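Local atomic coordinates of heme oxygenase (Chlamydomonas reinhardtii, PDB entry 4RAJ), a protein that probably catalyses the oxidative opening of heme to biliverdin. Residues F60-V65 with A113-K118; P137-A142 with Q204-Q209; A45-K50 with Q156-W161. All coordinates share one frame; numbering follows the deposited sequence.

Contact 1: residues F60-V65 with A113-K118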
ATOM      1  N   PHE A  60       1.777  -2.225  -7.684  1.00 17.21           N
ATOM      2  CA  PHE A  60       1.213  -1.607  -6.507  1.00 19.31           C
ATOM      3  C   PHE A  60       0.471  -0.314  -6.814  1.00 19.41           C
ATOM      4  O   PHE A  60      -0.350   0.144  -6.007  1.00 21.24           O
ATOM      5  CB  PHE A  60       2.326  -1.449  -5.477  1.00 19.62           C
ATOM      6  CG  PHE A  60       2.688  -2.763  -4.881  1.00 21.06           C
ATOM      7  CD1 PHE A  60       1.984  -3.246  -3.791  1.00 29.27           C
ATOM      8  CD2 PHE A  60       3.609  -3.588  -5.499  1.00 22.65           C
ATOM      9  CE1 PHE A  60       2.261  -4.506  -3.273  1.00 31.23           C
ATOM     10  CE2 PHE A  60       3.887  -4.857  -4.988  1.00 27.30           C
ATOM     11  CZ  PHE A  60       3.210  -5.308  -3.875  1.00 29.62           C
ATOM     12  N   TYR A  61       0.710   0.245  -7.993  1.00 16.43           N
ATOM     13  CA  TYR A  61      -0.168   1.290  -8.497  1.00 17.12           C
ATOM     14  C   TYR A  61      -1.593   0.732  -8.501  1.00 22.09           C
ATOM     15  O   TYR A  61      -2.515   1.344  -7.942  1.00 19.48           O
ATOM     16  CB  TYR A  61       0.273   1.745  -9.896  1.00 18.85           C
ATOM     17  CG  TYR A  61      -0.802   2.477 -10.662  1.00 18.27           C
ATOM     18  CD1 TYR A  61      -1.319   3.684 -10.200  1.00 16.83           C
ATOM     19  CD2 TYR A  61      -1.302   1.960 -11.854  1.00 21.95           C
ATOM     20  CE1 TYR A  61      -2.318   4.365 -10.915  1.00 24.30           C
ATOM     21  CE2 TYR A  61      -2.297   2.625 -12.564  1.00 27.33           C
ATOM     22  CZ  TYR A  61      -2.795   3.824 -12.095  1.00 27.11           C
ATOM     23  OH  TYR A  61      -3.790   4.472 -12.810  1.00 28.39           O
ATOM     24  N   TYR A  62      -1.764  -0.454  -9.081  1.00 17.77           N
ATOM     25  CA  TYR A  62      -3.087  -1.071  -9.125  1.00 18.08           C
ATOM     26  C   TYR A  62      -3.609  -1.456  -7.752  1.00 18.07           C
ATOM     27  O   TYR A  62      -4.818  -1.369  -7.510  1.00 17.99           O
ATOM     28  CB  TYR A  62      -3.076  -2.308 -10.028  1.00 18.74           C
ATOM     29  CG  TYR A  62      -2.933  -1.926 -11.494  1.00 19.36           C
ATOM     30  CD1 TYR A  62      -3.845  -1.062 -12.095  1.00 21.81           C
ATOM     31  CD2 TYR A  62      -1.892  -2.428 -12.268  1.00 22.50           C
ATOM     32  CE1 TYR A  62      -3.717  -0.708 -13.437  1.00 24.72           C
ATOM     33  CE2 TYR A  62      -1.759  -2.084 -13.611  1.00 25.12           C
ATOM     34  CZ  TYR A  62      -2.676  -1.229 -14.187  1.00 29.72           C
ATOM     35  OH  TYR A  62      -2.529  -0.890 -15.520  1.00 31.94           O
ATOM     36  N   VAL A  63      -2.728  -1.910  -6.862  1.00 18.75           N
ATOM     37  CA  VAL A  63      -3.171  -2.208  -5.494  1.00 15.84           C
ATOM     38  C   VAL A  63      -3.756  -0.950  -4.859  1.00 21.75           C
ATOM     39  O   VAL A  63      -4.882  -0.948  -4.331  1.00 17.40           O
ATOM     40  CB  VAL A  63      -2.029  -2.741  -4.606  1.00 15.16           C
ATOM     41  CG1 VAL A  63      -2.479  -2.791  -3.127  1.00 16.98           C
ATOM     42  CG2 VAL A  63      -1.568  -4.131  -5.097  1.00 17.40           C
ATOM     43  N   PHE A  64      -3.016   0.147  -4.925  1.00 16.53           N
ATOM     44  CA  PHE A  64      -3.537   1.363  -4.314  1.00 16.43           C
ATOM     45  C   PHE A  64      -4.740   1.954  -5.058  1.00 20.60           C
ATOM     46  O   PHE A  64      -5.614   2.527  -4.419  1.00 21.73           O
ATOM     47  CB  PHE A  64      -2.419   2.408  -4.158  1.00 17.54           C
ATOM     48  CG  PHE A  64      -1.515   2.102  -3.001  1.00 17.71           C
ATOM     49  CD1 PHE A  64      -1.920   2.372  -1.703  1.00 18.38           C
ATOM     50  CD2 PHE A  64      -0.295   1.483  -3.197  1.00 26.09           C
ATOM     51  CE1 PHE A  64      -1.099   2.052  -0.619  1.00 18.80           C
ATOM     52  CE2 PHE A  64       0.531   1.158  -2.117  1.00 25.23           C
ATOM     53  CZ  PHE A  64       0.124   1.445  -0.834  1.00 16.94           C
ATOM     54  N   VAL A  65      -4.807   1.826  -6.381  1.00 18.73           N
ATOM     55  CA  VAL A  65      -6.024   2.254  -7.082  1.00 16.64           C
ATOM     56  C   VAL A  65      -7.238   1.515  -6.502  1.00 20.79           C
ATOM     57  O   VAL A  65      -8.270   2.123  -6.205  1.00 22.03           O
ATOM     58  CB  VAL A  65      -5.942   1.994  -8.604  1.00 22.80           C
ATOM     59  CG1 VAL A  65      -7.327   2.006  -9.228  1.00 26.23           C
ATOM     60  CG2 VAL A  65      -5.039   3.031  -9.274  1.00 25.54           C
ATOM     61  N   ALA A 113       0.878  -0.232 -21.689  1.00 22.98           N
ATOM     62  CA  ALA A 113       1.316  -1.461 -22.348  1.00 28.98           C
ATOM     63  C   ALA A 113       2.518  -2.098 -21.660  1.00 35.15           C
ATOM     64  O   ALA A 113       2.580  -3.322 -21.553  1.00 30.08           O
ATOM     65  CB  ALA A 113       1.643  -1.200 -23.800  1.00 27.65           C
ATOM     66  N   GLN A 114       3.472  -1.286 -21.198  1.00 24.06           N
ATOM     67  CA  GLN A 114       4.672  -1.860 -20.584  1.00 21.76           C
ATOM     68  C   GLN A 114       4.363  -2.503 -19.238  1.00 27.73           C
ATOM     69  O   GLN A 114       5.155  -3.301 -18.745  1.00 31.51           O
ATOM     70  CB  GLN A 114       5.790  -0.832 -20.395  1.00 28.01           C
ATOM     71  CG  GLN A 114       5.913   0.210 -21.478  1.00 34.78           C
ATOM     72  CD  GLN A 114       7.278   0.883 -21.550  1.00 59.19           C
ATOM     73  OE1 GLN A 114       7.924   1.107 -20.532  1.00 53.39           O
ATOM     74  NE2 GLN A 114       7.654   1.328 -22.747  1.00 76.12           N
ATOM     75  N   LEU A 115       3.229  -2.166 -18.633  1.00 26.31           N
ATOM     76  CA  LEU A 115       2.840  -2.830 -17.391  1.00 30.67           C
ATOM     77  C   LEU A 115       2.387  -4.268 -17.648  1.00 34.64           C
ATOM     78  O   LEU A 115       2.280  -5.060 -16.713  1.00 36.98           O
ATOM     79  CB  LEU A 115       1.732  -2.059 -16.677  1.00 23.40           C
ATOM     80  CG  LEU A 115       2.119  -0.715 -16.058  1.00 24.29           C
ATOM     81  CD1 LEU A 115       1.019  -0.248 -15.119  1.00 28.77           C
ATOM     82  CD2 LEU A 115       3.453  -0.812 -15.331  1.00 24.18           C
ATOM     83  N   GLY A 116       2.116  -4.596 -18.908  1.00 34.06           N
ATOM     84  CA  GLY A 116       1.812  -5.966 -19.296  1.00 37.47           C
ATOM     85  C   GLY A 116       0.445  -6.459 -18.867  1.00 32.81           C
ATOM     86  O   GLY A 116      -0.535  -5.732 -18.925  1.00 38.61           O
ATOM     87  N   THR A 117       0.370  -7.711 -18.433  1.00 33.36           N
ATOM     88  CA  THR A 117      -0.895  -8.236 -17.930  1.00 32.49           C
ATOM     89  C   THR A 117      -0.842  -8.373 -16.417  1.00 26.45           C
ATOM     90  O   THR A 117       0.204  -8.681 -15.848  1.00 30.46           O
ATOM     91  CB  THR A 117      -1.236  -9.612 -18.550  1.00 40.37           C
ATOM     92  OG1 THR A 117      -0.224 -10.560 -18.190  1.00 48.99           O
ATOM     93  CG2 THR A 117      -1.306  -9.515 -20.052  1.00 40.24           C
ATOM     94  N   LYS A 118      -1.973  -8.164 -15.761  1.00 27.60           N
ATOM     95  CA  LYS A 118      -2.023  -8.328 -14.316  1.00 21.59           C
ATOM     96  C   LYS A 118      -1.880  -9.796 -13.952  1.00 25.81           C
ATOM     97  O   LYS A 118      -2.508 -10.651 -14.580  1.00 27.57           O
ATOM     98  CB  LYS A 118      -3.333  -7.779 -13.762  1.00 21.44           C
ATOM     99  CG  LYS A 118      -3.576  -6.320 -14.121  1.00 25.10           C
ATOM    100  CD  LYS A 118      -4.789  -5.776 -13.372  1.00 26.71           C
ATOM    101  CE  LYS A 118      -5.071  -4.344 -13.775  1.00 26.26           C
ATOM    102  NZ  LYS A 118      -6.269  -3.809 -13.088  1.00 24.10           N
TER
HETATM  103  O   HOH W   1      -1.954  -3.465 -16.798  1.00 41.19           O

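Contact 2: residues P137-A142 with Q204-Q209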
ATOM      1  N   PRO A 137     -17.027  -2.471   4.667  1.00 30.91           N
ATOM      2  CA  PRO A 137     -16.027  -1.431   4.411  1.00 32.73           C
ATOM      3  C   PRO A 137     -15.095  -1.160   5.587  1.00 30.04           C
ATOM      4  O   PRO A 137     -13.978  -0.743   5.339  1.00 26.85           O
ATOM      5  CB  PRO A 137     -16.876  -0.195   4.094  1.00 33.08           C
ATOM      6  CG  PRO A 137     -18.209  -0.740   3.686  1.00 39.07           C
ATOM      7  CD  PRO A 137     -18.404  -1.966   4.513  1.00 32.94           C
ATOM      8  N   ALA A 138     -15.515  -1.390   6.826  1.00 23.79           N
ATOM      9  CA  ALA A 138     -14.608  -1.162   7.950  1.00 27.53           C
ATOM     10  C   ALA A 138     -13.296  -1.970   7.838  1.00 23.00           C
ATOM     11  O   ALA A 138     -12.244  -1.510   8.302  1.00 23.09           O
ATOM     12  CB  ALA A 138     -15.313  -1.482   9.274  1.00 25.80           C
ATOM     13  N   LEU A 139     -13.359  -3.156   7.224  1.00 23.06           N
ATOM     14  CA  LEU A 139     -12.194  -4.038   7.115  1.00 21.46           C
ATOM     15  C   LEU A 139     -11.123  -3.455   6.182  1.00 21.13           C
ATOM     16  O   LEU A 139      -9.958  -3.855   6.239  1.00 23.91           O
ATOM     17  CB  LEU A 139     -12.608  -5.443   6.628  1.00 20.64           C
ATOM     18  CG  LEU A 139     -13.532  -6.215   7.585  1.00 28.15           C
ATOM     19  CD1 LEU A 139     -13.759  -7.693   7.165  1.00 25.06           C
ATOM     20  CD2 LEU A 139     -12.998  -6.138   9.014  1.00 27.81           C
ATOM     21  N   LEU A 140     -11.528  -2.518   5.331  1.00 23.16           N
ATOM     22  CA  LEU A 140     -10.585  -1.771   4.493  1.00 19.70           C
ATOM     23  C   LEU A 140      -9.559  -1.018   5.344  1.00 21.97           C
ATOM     24  O   LEU A 140      -8.420  -0.780   4.911  1.00 19.02           O
ATOM     25  CB  LEU A 140     -11.339  -0.777   3.599  1.00 20.19           C
ATOM     26  CG  LEU A 140     -12.197  -1.348   2.467  1.00 22.89           C
ATOM     27  CD1 LEU A 140     -13.018  -0.225   1.775  1.00 19.49           C
ATOM     28  CD2 LEU A 140     -11.314  -2.102   1.477  1.00 25.30           C
ATOM     29  N   LEU A 141      -9.948  -0.654   6.563  1.00 20.94           N
ATOM     30  CA  LEU A 141      -9.063   0.135   7.418  1.00 19.80           C
ATOM     31  C   LEU A 141      -7.859  -0.676   7.880  1.00 22.95           C
ATOM     32  O   LEU A 141      -6.793  -0.113   8.138  1.00 21.92           O
ATOM     33  CB  LEU A 141      -9.838   0.704   8.621  1.00 22.91           C
ATOM     34  CG  LEU A 141     -10.958   1.712   8.325  1.00 24.63           C
ATOM     35  CD1 LEU A 141     -11.795   1.951   9.583  1.00 26.10           C
ATOM     36  CD2 LEU A 141     -10.413   3.039   7.808  1.00 23.81           C
ATOM     37  N   ALA A 142      -8.013  -2.003   7.945  1.00 18.28           N
ATOM     38  CA  ALA A 142      -6.899  -2.884   8.243  1.00 20.43           C
ATOM     39  C   ALA A 142      -5.911  -2.877   7.097  1.00 23.04           C
ATOM     40  O   ALA A 142      -4.703  -2.998   7.314  1.00 23.41           O
ATOM     41  CB  ALA A 142      -7.393  -4.317   8.517  1.00 23.01           C
ATOM     42  N   GLN A 204     -15.530  -7.864  19.558  1.00 29.16           N
ATOM     43  CA  GLN A 204     -14.365  -8.737  19.426  1.00 28.52           C
ATOM     44  C   GLN A 204     -14.280  -9.407  18.041  1.00 31.78           C
ATOM     45  O   GLN A 204     -13.179  -9.600  17.497  1.00 29.58           O
ATOM     46  CB  GLN A 204     -14.379  -9.798  20.528  1.00 25.81           C
ATOM     47  CG  GLN A 204     -13.062 -10.537  20.664  1.00 27.07           C
ATOM     48  CD  GLN A 204     -11.894  -9.576  20.807  1.00 38.08           C
ATOM     49  OE1 GLN A 204     -11.934  -8.647  21.621  1.00 34.47           O
ATOM     50  NE2 GLN A 204     -10.856  -9.781  20.005  1.00 41.09           N
ATOM     51  N   GLU A 205     -15.432  -9.749  17.463  1.00 30.77           N
ATOM     52  CA  GLU A 205     -15.454 -10.416  16.158  1.00 29.45           C
ATOM     53  C   GLU A 205     -14.840  -9.540  15.070  1.00 28.53           C
ATOM     54  O   GLU A 205     -14.079 -10.025  14.226  1.00 28.21           O
ATOM     55  CB  GLU A 205     -16.882 -10.804  15.762  1.00 31.05           C
ATOM     56  CG  GLU A 205     -17.476 -11.955  16.570  1.00 41.85           C
ATOM     57  CD  GLU A 205     -18.239 -11.528  17.837  1.00 46.49           C
ATOM     58  OE1 GLU A 205     -18.120 -10.354  18.299  1.00 36.88           O
ATOM     59  OE2 GLU A 205     -18.967 -12.395  18.375  1.00 39.82           O
ATOM     60  N   LEU A 206     -15.177  -8.252  15.097  1.00 24.46           N
ATOM     61  CA  LEU A 206     -14.643  -7.281  14.137  1.00 27.32           C
ATOM     62  C   LEU A 206     -13.159  -7.001  14.381  1.00 30.13           C
ATOM     63  O   LEU A 206     -12.388  -6.856  13.436  1.00 24.68           O
ATOM     64  CB  LEU A 206     -15.450  -5.979  14.196  1.00 29.43           C
ATOM     65  CG  LEU A 206     -15.163  -4.931  13.116  1.00 35.74           C
ATOM     66  CD1 LEU A 206     -15.460  -5.493  11.742  1.00 34.42           C
ATOM     67  CD2 LEU A 206     -15.980  -3.680  13.361  1.00 45.20           C
ATOM     68  N   GLN A 207     -12.756  -6.923  15.647  1.00 28.29           N
ATOM     69  CA  GLN A 207     -11.337  -6.790  15.961  1.00 28.51           C
ATOM     70  C   GLN A 207     -10.532  -7.989  15.436  1.00 29.75           C
ATOM     71  O   GLN A 207      -9.426  -7.816  14.919  1.00 25.73           O
ATOM     72  CB  GLN A 207     -11.137  -6.627  17.467  1.00 25.56           C
ATOM     73  CG  GLN A 207     -11.837  -5.394  18.030  1.00 27.69           C
ATOM     74  CD  GLN A 207     -11.383  -5.057  19.437  1.00 34.08           C
ATOM     75  OE1 GLN A 207     -10.211  -5.224  19.783  1.00 34.97           O
ATOM     76  NE2 GLN A 207     -12.314  -4.591  20.260  1.00 32.87           N
ATOM     77  N   ASP A 208     -11.082  -9.203  15.575  1.00 22.82           N
ATOM     78  CA  ASP A 208     -10.439 -10.396  15.023  1.00 21.09           C
ATOM     79  C   ASP A 208     -10.352 -10.335  13.497  1.00 24.49           C
ATOM     80  O   ASP A 208      -9.362 -10.757  12.902  1.00 25.85           O
ATOM     81  CB  ASP A 208     -11.194 -11.672  15.424  1.00 23.91           C
ATOM     82  CG  ASP A 208     -11.023 -12.023  16.894  1.00 44.53           C
ATOM     83  OD1 ASP A 208     -10.158 -11.409  17.572  1.00 44.24           O
ATOM     84  OD2 ASP A 208     -11.764 -12.916  17.368  1.00 39.08           O
ATOM     85  N   GLN A 209     -11.403  -9.835  12.863  1.00 24.58           N
ATOM     86  CA  GLN A 209     -11.405  -9.694  11.412  1.00 26.83           C
ATOM     87  C   GLN A 209     -10.355  -8.708  10.939  1.00 27.04           C
ATOM     88  O   GLN A 209      -9.753  -8.900   9.894  1.00 25.81           O
ATOM     89  CB  GLN A 209     -12.767  -9.239  10.910  1.00 23.49           C
ATOM     90  CG  GLN A 209     -13.808 -10.328  10.823  1.00 30.55           C
ATOM     91  CD  GLN A 209     -15.099  -9.819  10.231  1.00 34.99           C
ATOM     92  OE1 GLN A 209     -15.628  -8.801  10.666  1.00 36.33           O
ATOM     93  NE2 GLN A 209     -15.605 -10.512   9.222  1.00 50.58           N
TER

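Contact 3: residues A45-K50 with Q156-W161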
ATOM      1  N   ALA A  45      17.698  -6.380  -8.032  1.00 29.15           N
ATOM      2  CA  ALA A  45      17.251  -6.716  -9.372  1.00 28.88           C
ATOM      3  C   ALA A  45      16.521  -5.525  -9.984  1.00 25.10           C
ATOM      4  O   ALA A  45      16.788  -5.141 -11.112  1.00 23.41           O
ATOM      5  CB  ALA A  45      16.348  -7.945  -9.349  1.00 30.89           C
ATOM      6  N   LEU A  46      15.609  -4.931  -9.225  1.00 21.34           N
ATOM      7  CA  LEU A  46      14.807  -3.829  -9.763  1.00 20.68           C
ATOM      8  C   LEU A  46      15.635  -2.582 -10.051  1.00 22.70           C
ATOM      9  O   LEU A  46      15.404  -1.903 -11.052  1.00 23.22           O
ATOM     10  CB  LEU A  46      13.675  -3.480  -8.806  1.00 22.69           C
ATOM     11  CG  LEU A  46      12.662  -4.583  -8.522  1.00 22.87           C
ATOM     12  CD1 LEU A  46      11.641  -4.024  -7.560  1.00 26.47           C
ATOM     13  CD2 LEU A  46      12.005  -5.063  -9.805  1.00 24.50           C
ATOM     14  N   PHE A  47      16.593  -2.273  -9.181  1.00 21.87           N
ATOM     15  CA  PHE A  47      17.402  -1.069  -9.356  1.00 22.31           C
ATOM     16  C   PHE A  47      18.407  -1.206 -10.493  1.00 22.64           C
ATOM     17  O   PHE A  47      19.057  -0.234 -10.875  1.00 22.95           O
ATOM     18  CB  PHE A  47      18.138  -0.716  -8.067  1.00 23.10           C
ATOM     19  CG  PHE A  47      17.240  -0.182  -6.995  1.00 24.70           C
ATOM     20  CD1 PHE A  47      16.274   0.762  -7.302  1.00 30.18           C
ATOM     21  CD2 PHE A  47      17.367  -0.612  -5.688  1.00 27.35           C
ATOM     22  CE1 PHE A  47      15.435   1.263  -6.318  1.00 31.28           C
ATOM     23  CE2 PHE A  47      16.534  -0.118  -4.701  1.00 32.30           C
ATOM     24  CZ  PHE A  47      15.564   0.822  -5.020  1.00 26.20           C
ATOM     25  N   SER A  48      18.517  -2.406 -11.056  1.00 23.03           N
ATOM     26  CA  SER A  48      19.432  -2.608 -12.175  1.00 22.88           C
ATOM     27  C   SER A  48      18.883  -1.978 -13.451  1.00 25.22           C
ATOM     28  O   SER A  48      19.636  -1.752 -14.415  1.00 22.53           O
ATOM     29  CB  SER A  48      19.708  -4.104 -12.396  1.00 31.29           C
ATOM     30  OG  SER A  48      18.557  -4.749 -12.932  1.00 35.87           O
ATOM     31  N   ASP A  49      17.588  -1.657 -13.446  1.00 22.48           N
ATOM     32  CA  ASP A  49      16.906  -1.145 -14.642  1.00 27.15           C
ATOM     33  C   ASP A  49      15.662  -0.339 -14.250  1.00 22.88           C
ATOM     34  O   ASP A  49      14.717  -0.908 -13.705  1.00 23.15           O
ATOM     35  CB  ASP A  49      16.510  -2.319 -15.548  1.00 26.51           C
ATOM     36  CG  ASP A  49      15.941  -1.881 -16.893  1.00 35.01           C
ATOM     37  OD1 ASP A  49      15.396  -0.759 -17.013  1.00 35.14           O
ATOM     38  OD2 ASP A  49      16.046  -2.683 -17.847  1.00 37.96           O
ATOM     39  N   LYS A  50      15.635   0.959 -14.562  1.00 24.77           N
ATOM     40  CA  LYS A  50      14.520   1.787 -14.101  1.00 22.51           C
ATOM     41  C   LYS A  50      13.209   1.295 -14.696  1.00 26.23           C
ATOM     42  O   LYS A  50      12.155   1.452 -14.085  1.00 24.80           O
ATOM     43  CB  LYS A  50      14.723   3.265 -14.447  1.00 27.38           C
ATOM     44  CG  LYS A  50      15.345   3.542 -15.785  1.00 37.96           C
ATOM     45  CD  LYS A  50      15.562   5.042 -15.955  1.00 57.43           C
ATOM     46  CE  LYS A  50      16.248   5.657 -14.739  1.00 65.25           C
ATOM     47  NZ  LYS A  50      16.483   7.125 -14.896  1.00 68.69           N
ATOM     48  N   GLN A 156      10.291   5.175   2.611  1.00 32.60           N
ATOM     49  CA  GLN A 156      11.270   6.261   2.522  1.00 33.24           C
ATOM     50  C   GLN A 156      12.668   5.727   2.218  1.00 32.15           C
ATOM     51  O   GLN A 156      13.523   6.448   1.697  1.00 32.94           O
ATOM     52  CB  GLN A 156      11.290   7.084   3.813  1.00 33.20           C
ATOM     53  CG  GLN A 156       9.937   7.638   4.189  1.00 34.09           C
ATOM     54  CD  GLN A 156       9.279   8.377   3.042  1.00 32.61           C
ATOM     55  OE1 GLN A 156       9.711   9.468   2.664  1.00 35.36           O
ATOM     56  NE2 GLN A 156       8.230   7.783   2.474  1.00 25.12           N
ATOM     57  N   ILE A 157      12.897   4.462   2.541  1.00 32.83           N
ATOM     58  CA  ILE A 157      14.187   3.842   2.270  1.00 38.25           C
ATOM     59  C   ILE A 157      14.314   3.496   0.790  1.00 33.45           C
ATOM     60  O   ILE A 157      15.347   3.747   0.171  1.00 35.48           O
ATOM     61  CB  ILE A 157      14.394   2.574   3.124  1.00 48.77           C
ATOM     62  CG1 ILE A 157      14.441   2.941   4.610  1.00 57.19           C
ATOM     63  CG2 ILE A 157      15.671   1.861   2.724  1.00 44.17           C
ATOM     64  CD1 ILE A 157      14.362   1.745   5.542  1.00 58.51           C
ATOM     65  N   VAL A 158      13.258   2.923   0.220  1.00 30.02           N
ATOM     66  CA  VAL A 158      13.213   2.672  -1.219  1.00 23.48           C
ATOM     67  C   VAL A 158      13.400   3.979  -1.982  1.00 23.51           C
ATOM     68  O   VAL A 158      14.132   4.043  -2.961  1.00 24.92           O
ATOM     69  CB  VAL A 158      11.872   2.017  -1.632  1.00 27.35           C
ATOM     70  CG1 VAL A 158      11.766   1.911  -3.140  1.00 23.91           C
ATOM     71  CG2 VAL A 158      11.739   0.643  -0.989  1.00 32.74           C
ATOM     72  N   LYS A 159      12.734   5.027  -1.512  1.00 21.03           N
ATOM     73  CA  LYS A 159      12.828   6.345  -2.129  1.00 23.60           C
ATOM     74  C   LYS A 159      14.274   6.851  -2.180  1.00 27.11           C
ATOM     75  O   LYS A 159      14.749   7.327  -3.220  1.00 24.36           O
ATOM     76  CB  LYS A 159      11.941   7.325  -1.357  1.00 28.49           C
ATOM     77  CG  LYS A 159      12.282   8.778  -1.515  1.00 30.20           C
ATOM     78  CD  LYS A 159      11.203   9.599  -0.844  1.00 30.00           C
ATOM     79  CE  LYS A 159      11.693  10.971  -0.496  1.00 39.59           C
ATOM     80  NZ  LYS A 159      10.568  11.854  -0.089  1.00 39.80           N
ATOM     81  N   ARG A 160      14.975   6.723  -1.058  1.00 26.60           N
ATOM     82  CA  ARG A 160      16.364   7.167  -0.977  1.00 28.84           C
ATOM     83  C   ARG A 160      17.276   6.408  -1.942  1.00 28.00           C
ATOM     84  O   ARG A 160      18.172   7.006  -2.566  1.00 27.10           O
ATOM     85  CB  ARG A 160      16.884   7.030   0.460  1.00 31.71           C
ATOM     86  CG  ARG A 160      16.622   8.263   1.322  1.00 39.51           C
ATOM     87  CD  ARG A 160      16.825   7.971   2.804  1.00 59.29           C
ATOM     88  NE  ARG A 160      15.629   8.296   3.581  1.00 75.42           N
ATOM     89  CZ  ARG A 160      15.379   7.850   4.810  1.00 75.81           C
ATOM     90  NH1 ARG A 160      16.244   7.046   5.416  1.00 78.95           N
ATOM     91  NH2 ARG A 160      14.259   8.204   5.432  1.00 70.10           N
ATOM     92  N   TRP A 161      17.066   5.099  -2.056  1.00 22.23           N
ATOM     93  CA  TRP A 161      17.835   4.280  -2.990  1.00 23.72           C
ATOM     94  C   TRP A 161      17.512   4.629  -4.434  1.00 23.13           C
ATOM     95  O   TRP A 161      18.417   4.756  -5.256  1.00 24.51           O
ATOM     96  CB  TRP A 161      17.583   2.784  -2.755  1.00 23.55           C
ATOM     97  CG  TRP A 161      18.486   2.176  -1.738  1.00 28.64           C
ATOM     98  CD1 TRP A 161      18.133   1.677  -0.520  1.00 42.30           C
ATOM     99  CD2 TRP A 161      19.903   2.007  -1.847  1.00 29.30           C
ATOM    100  NE1 TRP A 161      19.246   1.208   0.138  1.00 38.80           N
ATOM    101  CE2 TRP A 161      20.343   1.398  -0.657  1.00 36.27           C
ATOM    102  CE3 TRP A 161      20.843   2.325  -2.831  1.00 37.13           C
ATOM    103  CZ2 TRP A 161      21.687   1.089  -0.428  1.00 37.76           C
ATOM    104  CZ3 TRP A 161      22.176   2.024  -2.600  1.00 34.19           C
ATOM    105  CH2 TRP A 161      22.583   1.409  -1.408  1.00 41.72           C
TER

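Contact 1: residues F60-V65 with A113-K118
The side chain of Lys-118 lies across the ring of Tyr-62 at about a right angle. Its methylene CE sits over the middle of one face, 3.7 Å from the centroid of the Tyr-62 ring, as a CH-pi contact. The ammonium NZ is displaced toward the CD1 side, 4.1 Å from the same Tyr-62 centroid and 24° off the ring normal. This is a cation-pi contact. The chain of Lys-118 is extended beyond CG, which carries its end from the loop onto the ring. Tyr-61 CD2 lies over the other face of Tyr-62, so both faces are covered, which probably limits the turning of the ring. At the phenol end Leu-115 CD1 lies 3.6 Å from Tyr-62 OH and also touches CE2 of that ring.

Only the water side of the hydroxyl is looser. There Tyr-62 OH shares a hydrogen bond of 2.9 Å with a water, which in turn donates a weak bond to Gly-116 O. With an alanine here instead of Tyr-62, Leu-115 CD1 and Lys-118 CE would probably lose the surface they pack on, NZ its pi face, and the water its phenol partner.

The main polar partner of Lys-118 NZ is Glu-126 of helix 120-135, in a salt bridge. Its charge is thus likely to be stabilised by both a carboxylate and a pi face, in a surface contact joining helix 50-76 to the loop before helix 120-135.

Contact 2: residues P137-A142 with Q204-Q209
Leu-139 pushes its CD2 methyl against the base of Gln-209, where Leu-139 CD2 and Gln-209 CB are 3.6 Å apart. The same Leu-139 methyl reaches Leu-206 CD1, one turn earlier on helix 204-227, at 3.7 Å. One branch of the leucine therefore touches two side chains on successive turns. Leu-206 has CG anti to the backbone N (chi1 -171°), and this swings its CD1 across to Leu-139.

The second branch of Leu-139 meets the amide end of Gln-209. Leu-139 CD1 is 3.9 Å from Gln-209 NE2 and 4.0 Å from Gln-209 CD. The glutamine chain is extended beyond CG and runs obliquely past the leucine, so its CB and its amide both pack on the two methyls. The contact is apolar on the leucine side and partly polar on the exposed glutamine side.

The pairing joins the N-terminal part of the 140-151 region to the first turns of helix 204-227. Leu-139 also touches Leu-210 and Glu-213 further along helix 204-227. Behind it, Leu-140 packs on Leu-67, Ala-70 and Leu-71 of helix 50-76, while Ala-138 and Leu-141 meet Trp-198 of helix 184-200.

Contact 3: residues A45-K50 with Q156-W161
Phe-47 meets Trp-161 and Val-158 where the C-terminal part of helix 29-47 packs against helix 155-165 in the all-helical heme oxygenase fold.

The main interaction is apolar. The far end of the Phe-47 ring presses on the CB of Trp-161. Phe-47 CZ is 3.6 Å from Trp-161 CB, and CE2 of the same ring is equally near. The tryptophan takes part mostly through this first carbon, for the indole leads away from the phenylalanine. On the previous turn of the helix, Val-158 O lies 4.1 Å from Phe-47 CZ, oblique to the ring. The side-chain contact is more distant still, with Val-158 CG1 4.4 Å from Phe-47 CZ. Phe-47 has CG anti to its carbonyl carbon (chi1 -72°), which extends the ring toward helix 155-165. It is buried, while Trp-161 stays exposed. Val-158 also touches Tyr-53 of helix 50-76 and Phe-177. Its side chain is about 5 Å from a bound polyether, probably from the crystallisation liquor.

The aromatic part is loose. The Phe-47 ring and the five-membered ring of Trp-161 have centroids 6.0 Å apart and planes at 34°. The pair is oblique.

The polar interactions belong to the turn between helices 29-47 and 50-76. Asp-49 is the N-cap of the second helix, with OD1 accepting a hydrogen bond from Asp-51 N. In segment 45-50, Ala-45 O takes two donors: Ser-48 N at 3.2 Å, and Ser-48 OG at 2.6 Å, tilted 18° from the carbonyl plane.

Overall arrangement
All three contacts belong to the heme oxygenase fold of a single, largely helical chain, and none touches another. Contacts 1 and 3 have centres about 18 Å apart. They are tied by helices 29-47 and 50-76, which follow each other in the chain, and contact 1 is nested inside the loop that contact 3 closes. Contact 2 comes after contact 1 along the chain, with centres about 27 Å apart, and its segments interleave with those of contact 3 in sequence. Its centre is about 33 Å from that of contact 3, on the opposite side of the chain's centre. The contacts therefore tie sequence-distant parts of the chain, mostly helices, at three separate places, with helix 50-76 near each.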